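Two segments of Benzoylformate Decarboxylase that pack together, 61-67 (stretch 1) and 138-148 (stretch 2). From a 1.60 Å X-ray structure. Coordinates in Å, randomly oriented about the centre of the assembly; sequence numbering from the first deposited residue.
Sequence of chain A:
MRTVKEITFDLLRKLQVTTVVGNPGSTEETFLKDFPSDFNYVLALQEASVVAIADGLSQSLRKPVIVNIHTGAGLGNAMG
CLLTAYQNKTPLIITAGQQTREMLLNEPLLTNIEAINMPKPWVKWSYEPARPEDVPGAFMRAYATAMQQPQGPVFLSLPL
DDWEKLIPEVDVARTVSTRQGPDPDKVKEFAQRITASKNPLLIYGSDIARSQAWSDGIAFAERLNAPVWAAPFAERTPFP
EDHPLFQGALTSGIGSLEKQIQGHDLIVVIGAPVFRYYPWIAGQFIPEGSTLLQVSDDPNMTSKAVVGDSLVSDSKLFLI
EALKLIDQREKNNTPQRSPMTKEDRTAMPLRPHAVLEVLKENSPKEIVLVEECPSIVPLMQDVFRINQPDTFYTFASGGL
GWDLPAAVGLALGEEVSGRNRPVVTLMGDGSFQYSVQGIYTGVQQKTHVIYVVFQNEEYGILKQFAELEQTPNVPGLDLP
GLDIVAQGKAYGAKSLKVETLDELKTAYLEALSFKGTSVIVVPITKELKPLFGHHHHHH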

ATOM      1  N   LEU A  61       0.048   6.359 -31.807  1.00 13.39           N
ATOM      2  CA  LEU A  61      -0.998   5.493 -32.355  1.00 14.03           C
ATOM      3  C   LEU A  61      -2.373   5.658 -31.703  1.00 14.08           C
ATOM      4  O   LEU A  61      -3.372   5.202 -32.255  1.00 14.28           O
ATOM      5  CB  LEU A  61      -0.565   4.025 -32.282  1.00 12.70           C
ATOM      6  CG  LEU A  61       0.727   3.736 -33.050  1.00 16.90           C
ATOM      7  CD1 LEU A  61       1.079   2.272 -33.001  1.00 22.45           C
ATOM      8  CD2 LEU A  61       0.603   4.199 -34.491  1.00 17.05           C
ATOM      9  N   ARG A  62      -2.412   6.295 -30.530  1.00  9.90           N
ATOM     10  CA  ARG A  62      -3.632   6.386 -29.716  1.00 11.82           C
ATOM     11  C   ARG A  62      -4.260   5.021 -29.412  1.00 16.16           C
ATOM     12  O   ARG A  62      -5.477   4.820 -29.534  1.00 15.41           O
ATOM     13  CB  ARG A  62      -4.637   7.357 -30.334  1.00 13.95           C
ATOM     14  CG  ARG A  62      -4.177   8.805 -30.219  1.00 15.05           C
ATOM     15  CD  ARG A  62      -5.157   9.800 -30.816  1.00 13.58           C
ATOM     16  NE  ARG A  62      -4.767  11.166 -30.474  1.00 12.33           N
ATOM     17  CZ  ARG A  62      -3.929  11.908 -31.190  1.00 13.72           C
ATOM     18  NH1 ARG A  62      -3.380  11.416 -32.292  1.00 13.85           N
ATOM     19  NH2 ARG A  62      -3.635  13.146 -30.795  1.00 12.76           N
ATOM     20  N   LYS A  63      -3.408   4.087 -29.006  1.00 14.03           N
ATOM     21  CA  LYS A  63      -3.844   2.792 -28.515  1.00 14.56           C
ATOM     22  C   LYS A  63      -2.721   2.214 -27.669  1.00 14.19           C
ATOM     23  O   LYS A  63      -1.600   2.731 -27.680  1.00 11.60           O
ATOM     24  CB  LYS A  63      -4.199   1.853 -29.669  1.00 16.98           C
ATOM     25  CG  LYS A  63      -3.056   1.517 -30.578  1.00 19.33           C
ATOM     26  CD  LYS A  63      -3.538   0.515 -31.620  1.00 20.48           C
ATOM     27  CE  LYS A  63      -2.470   0.191 -32.618  1.00 20.80           C
ATOM     28  NZ  LYS A  63      -2.948  -0.855 -33.581  1.00 24.95           N
ATOM     29  N   PRO A  64      -3.021   1.154 -26.918  1.00 11.28           N
ATOM     30  CA  PRO A  64      -2.008   0.600 -26.018  1.00  9.03           C
ATOM     31  C   PRO A  64      -0.829  -0.023 -26.757  1.00 10.30           C
ATOM     32  O   PRO A  64      -0.935  -0.455 -27.905  1.00 13.19           O
ATOM     33  CB  PRO A  64      -2.778  -0.480 -25.252  1.00 11.79           C
ATOM     34  CG  PRO A  64      -4.220  -0.044 -25.326  1.00 12.20           C
ATOM     35  CD  PRO A  64      -4.348   0.552 -26.694  1.00 12.79           C
ATOM     36  N   VAL A  65       0.302  -0.046 -26.066  1.00 10.27           N
ATOM     37  CA  VAL A  65       1.469  -0.802 -26.474  1.00 10.25           C
ATOM     38  C   VAL A  65       1.824  -1.657 -25.259  1.00 11.52           C
ATOM     39  O   VAL A  65       1.625  -1.229 -24.124  1.00 11.26           O
ATOM     40  CB  VAL A  65       2.642   0.132 -26.838  1.00  8.66           C
ATOM     41  CG1 VAL A  65       3.924  -0.687 -27.056  1.00 12.34           C
ATOM     42  CG2 VAL A  65       2.300   0.960 -28.085  1.00 10.97           C
ATOM     43  N   ILE A  66       2.300  -2.877 -25.485  1.00  9.45           N
ATOM     44  CA  ILE A  66       2.714  -3.735 -24.382  1.00 10.66           C
ATOM     45  C   ILE A  66       4.184  -3.514 -24.047  1.00 12.51           C
ATOM     46  O   ILE A  66       5.032  -3.453 -24.938  1.00 11.19           O
ATOM     47  CB  ILE A  66       2.491  -5.217 -24.705  1.00 13.82           C
ATOM     48  CG1 ILE A  66       0.988  -5.501 -24.803  1.00 19.39           C
ATOM     49  CG2 ILE A  66       3.127  -6.090 -23.637  1.00 12.45           C
ATOM     50  CD1 ILE A  66       0.689  -6.879 -25.291  1.00 21.85           C
ATOM     51  N   VAL A  67       4.464  -3.360 -22.758  1.00  9.41           N
ATOM     52  CA  VAL A  67       5.817  -3.355 -22.230  1.00  9.26           C
ATOM     53  C   VAL A  67       6.028  -4.731 -21.590  1.00 12.97           C
ATOM     54  O   VAL A  67       5.171  -5.218 -20.863  1.00 11.44           O
ATOM     55  CB  VAL A  67       5.988  -2.229 -21.176  1.00 10.02           C
ATOM     56  CG1 VAL A  67       7.239  -2.452 -20.323  1.00 10.75           C
ATOM     57  CG2 VAL A  67       6.036  -0.863 -21.863  1.00 10.61           C
TER
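Stretch 2, residues 138-148: AFMRAYATAMQ

A helix can lie against an extended segment through apolar contacts, with side chains one helical turn apart meeting successive parts of the segment. The two stretches of benzoylformate decarboxylase considered here illustrate the point on a small scale. Residues 138-147 form the closing part of a helix, with i to i+4 backbone hydrogen bonds running from Ala 142 N to Ala 138 O (2.8 Å) through Met 147 N to Tyr 143 O (3.0 Å); Gln 148 is the first residue to leave helical phi/psi. Such a chain spends its peptide groups on itself, and no hydrogen bond crosses to stretch 1.

Stretch 1 begins where another helix ends. Leu 61 lies out of reach of stretch 2, and Arg 62, with positive phi (54°) and psi 46°, breaks from helical geometry. Its CA-to-CB bond points sideways and the end of its side chain leads away, so the contact it makes is through the backbone: Arg 62 O lies 4.2 Å from Met 147 CE. Lys 63 behaves similarly. It is extended (phi/psi -159/167), its long side chain leads away with NZ hydrogen-bonded elsewhere in the structure, and its CA atom comes within 4.3 Å of Met 147 CE. One methionine methyl group thus touches two successive residues of the loop that leads from the helix to Pro 64.

Pro 64 is the centre of the contact. Its CA-to-CB bond points toward the helix, and it loses more surface to the other stretch than any other residue of the pair. Pro 64 CD sits 3.5 Å from Met 147 SD, while Pro 64 CG lies 3.7 Å from Tyr 143 CE2, approaching the tyrosine ring obliquely. Tyr 143 and Met 147 are one helical turn apart, and a single compact ring meets both. The nearest pair of CA atoms is here too, Pro 64 CA and Tyr 143 CA, 7.4 Å apart, leaving room for side chains between the chains.

Beyond Pro 64 the alternation of an extended chain sets the pattern. Val 65 makes no contact, whereas Ile 66, where the strand begins, again directs its CA-to-CB bond toward the helix. With chi1 m and chi2 t, it brings CD1 to 4.4 Å from Phe 139 CE1, a looser and oblique approach to the ring. Val 67 is once more out of reach. As stretch 1 advances, its partners therefore step backward from Met 147 through Tyr 143 to Phe 139, at intervals of four residues: the two chains run in opposing senses.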

ATOM      1  N   ALA A 138      -7.411 -11.215 -17.705  1.00 12.14           N
ATOM      2  CA  ALA A 138      -6.643 -10.148 -17.049  1.00 10.09           C
ATOM      3  C   ALA A 138      -6.086  -9.154 -18.074  1.00 12.83           C
ATOM      4  O   ALA A 138      -6.056  -7.933 -17.830  1.00 12.18           O
ATOM      5  CB  ALA A 138      -5.531 -10.733 -16.185  1.00 12.59           C
ATOM      6  N   PHE A 139      -5.650  -9.666 -19.226  1.00 11.62           N
ATOM      7  CA  PHE A 139      -5.261  -8.782 -20.318  1.00 11.86           C
ATOM      8  C   PHE A 139      -6.436  -7.926 -20.810  1.00 10.18           C
ATOM      9  O   PHE A 139      -6.272  -6.731 -21.091  1.00 10.62           O
ATOM     10  CB  PHE A 139      -4.619  -9.562 -21.469  1.00 11.69           C
ATOM     11  CG  PHE A 139      -3.128  -9.748 -21.318  1.00 11.58           C
ATOM     12  CD1 PHE A 139      -2.245  -8.866 -21.921  1.00 14.17           C
ATOM     13  CD2 PHE A 139      -2.619 -10.794 -20.563  1.00 10.40           C
ATOM     14  CE1 PHE A 139      -0.859  -9.027 -21.792  1.00 12.46           C
ATOM     15  CE2 PHE A 139      -1.234 -10.969 -20.432  1.00 12.85           C
ATOM     16  CZ  PHE A 139      -0.357 -10.080 -21.047  1.00 10.35           C
ATOM     17  N   MET A 140      -7.623  -8.526 -20.919  1.00 11.79           N
ATOM     18  CA  MET A 140      -8.789  -7.741 -21.312  1.00 11.56           C
ATOM     19  C   MET A 140      -9.114  -6.656 -20.275  1.00  9.73           C
ATOM     20  O   MET A 140      -9.390  -5.513 -20.633  1.00 11.06           O
ATOM     21  CB  MET A 140     -10.014  -8.628 -21.541  1.00 12.44           C
ATOM     22  CG  MET A 140     -11.208  -7.854 -22.088  1.00 12.84           C
ATOM     23  SD  MET A 140     -10.891  -7.136 -23.708  1.00 14.45           S
ATOM     24  CE  MET A 140     -11.209  -5.399 -23.386  1.00 15.73           C
ATOM     25  N   ARG A 141      -9.101  -7.017 -18.994  1.00  9.66           N
ATOM     26  CA  ARG A 141      -9.359  -6.030 -17.943  1.00 11.90           C
ATOM     27  C   ARG A 141      -8.268  -4.963 -17.944  1.00 12.18           C
ATOM     28  O   ARG A 141      -8.538  -3.791 -17.701  1.00 11.16           O
ATOM     29  CB  ARG A 141      -9.458  -6.705 -16.572  1.00 11.10           C
ATOM     30  CG  ARG A 141      -9.726  -5.738 -15.414  1.00 11.52           C
ATOM     31  CD  ARG A 141     -10.150  -6.480 -14.145  1.00 13.62           C
ATOM     32  NE  ARG A 141     -10.215  -5.545 -13.026  1.00 13.04           N
ATOM     33  CZ  ARG A 141     -10.299  -5.887 -11.745  1.00 13.25           C
ATOM     34  NH1 ARG A 141     -10.359  -7.163 -11.376  1.00 12.81           N
ATOM     35  NH2 ARG A 141     -10.340  -4.932 -10.823  1.00 14.63           N
ATOM     36  N   ALA A 142      -7.029  -5.372 -18.215  1.00 11.22           N
ATOM     37  CA  ALA A 142      -5.920  -4.415 -18.315  1.00 10.60           C
ATOM     38  C   ALA A 142      -6.184  -3.393 -19.432  1.00  9.96           C
ATOM     39  O   ALA A 142      -6.082  -2.180 -19.216  1.00 10.91           O
ATOM     40  CB  ALA A 142      -4.587  -5.150 -18.548  1.00  9.96           C
ATOM     41  N   TYR A 143      -6.544  -3.886 -20.613  1.00  8.68           N
ATOM     42  CA  TYR A 143      -6.860  -3.023 -21.744  1.00 10.32           C
ATOM     43  C   TYR A 143      -8.019  -2.079 -21.410  1.00 11.88           C
ATOM     44  O   TYR A 143      -7.939  -0.875 -21.658  1.00 12.58           O
ATOM     45  CB  TYR A 143      -7.219  -3.875 -22.973  1.00 12.32           C
ATOM     46  CG  TYR A 143      -7.592  -3.079 -24.208  1.00 11.30           C
ATOM     47  CD1 TYR A 143      -8.846  -2.489 -24.333  1.00 14.16           C
ATOM     48  CD2 TYR A 143      -6.701  -2.944 -25.268  1.00 13.63           C
ATOM     49  CE1 TYR A 143      -9.190  -1.768 -25.458  1.00 14.10           C
ATOM     50  CE2 TYR A 143      -7.036  -2.221 -26.397  1.00 14.08           C
ATOM     51  CZ  TYR A 143      -8.286  -1.631 -26.487  1.00 15.80           C
ATOM     52  OH  TYR A 143      -8.617  -0.918 -27.622  1.00 17.38           O
ATOM     53  N   ALA A 144      -9.091  -2.641 -20.854  1.00 11.36           N
ATOM     54  CA  ALA A 144     -10.285  -1.867 -20.511  1.00 12.64           C
ATOM     55  C   ALA A 144      -9.960  -0.771 -19.514  1.00 12.43           C
ATOM     56  O   ALA A 144     -10.389   0.373 -19.668  1.00 16.14           O
ATOM     57  CB  ALA A 144     -11.362  -2.773 -19.954  1.00 11.27           C
ATOM     58  N   THR A 145      -9.192  -1.118 -18.488  1.00  9.78           N
ATOM     59  CA  THR A 145      -8.844  -0.147 -17.453  1.00 11.74           C
ATOM     60  C   THR A 145      -7.992   0.981 -18.026  1.00 11.35           C
ATOM     61  O   THR A 145      -8.208   2.163 -17.734  1.00 13.34           O
ATOM     62  CB  THR A 145      -8.104  -0.817 -16.297  1.00 13.50           C
ATOM     63  OG1 THR A 145      -8.929  -1.854 -15.739  1.00 13.76           O
ATOM     64  CG2 THR A 145      -7.752   0.209 -15.222  1.00 12.49           C
ATOM     65  N   ALA A 146      -7.021   0.616 -18.853  1.00 12.07           N
ATOM     66  CA  ALA A 146      -6.100   1.592 -19.423  1.00  9.93           C
ATOM     67  C   ALA A 146      -6.789   2.554 -20.390  1.00 13.14           C
ATOM     68  O   ALA A 146      -6.452   3.738 -20.435  1.00 11.26           O
ATOM     69  CB  ALA A 146      -4.941   0.879 -20.130  1.00 11.48           C
ATOM     70  N   MET A 147      -7.747   2.042 -21.163  1.00 11.51           N
ATOM     71  CA  MET A 147      -8.321   2.796 -22.272  1.00 11.51           C
ATOM     72  C   MET A 147      -9.508   3.699 -21.915  1.00 12.92           C
ATOM     73  O   MET A 147      -9.865   4.597 -22.688  1.00 12.89           O
ATOM     74  CB  MET A 147      -8.688   1.846 -23.410  1.00 12.38           C
ATOM     75  CG  MET A 147      -7.437   1.347 -24.152  1.00 12.41           C
ATOM     76  SD  MET A 147      -6.605   2.654 -25.066  1.00 15.91           S
ATOM     77  CE  MET A 147      -7.617   2.719 -26.545  1.00 21.86           C
ATOM     78  N   GLN A 148     -10.123   3.459 -20.759  1.00 11.25           N
ATOM     79  CA  GLN A 148     -11.174   4.346 -20.274  1.00 10.67           C
ATOM     80  C   GLN A 148     -10.591   5.629 -19.700  1.00 13.64           C
ATOM     81  O   GLN A 148      -9.519   5.632 -19.091  1.00 12.76           O
ATOM     82  CB  GLN A 148     -12.050   3.626 -19.245  1.00 10.70           C
ATOM     83  CG  GLN A 148     -12.738   2.425 -19.856  1.00 12.47           C
ATOM     84  CD  GLN A 148     -13.606   1.662 -18.881  1.00 12.23           C
ATOM     85  OE1 GLN A 148     -14.693   1.207 -19.240  1.00 14.03           O
ATOM     86  NE2 GLN A 148     -13.138   1.512 -17.641  1.00 12.16           N
TER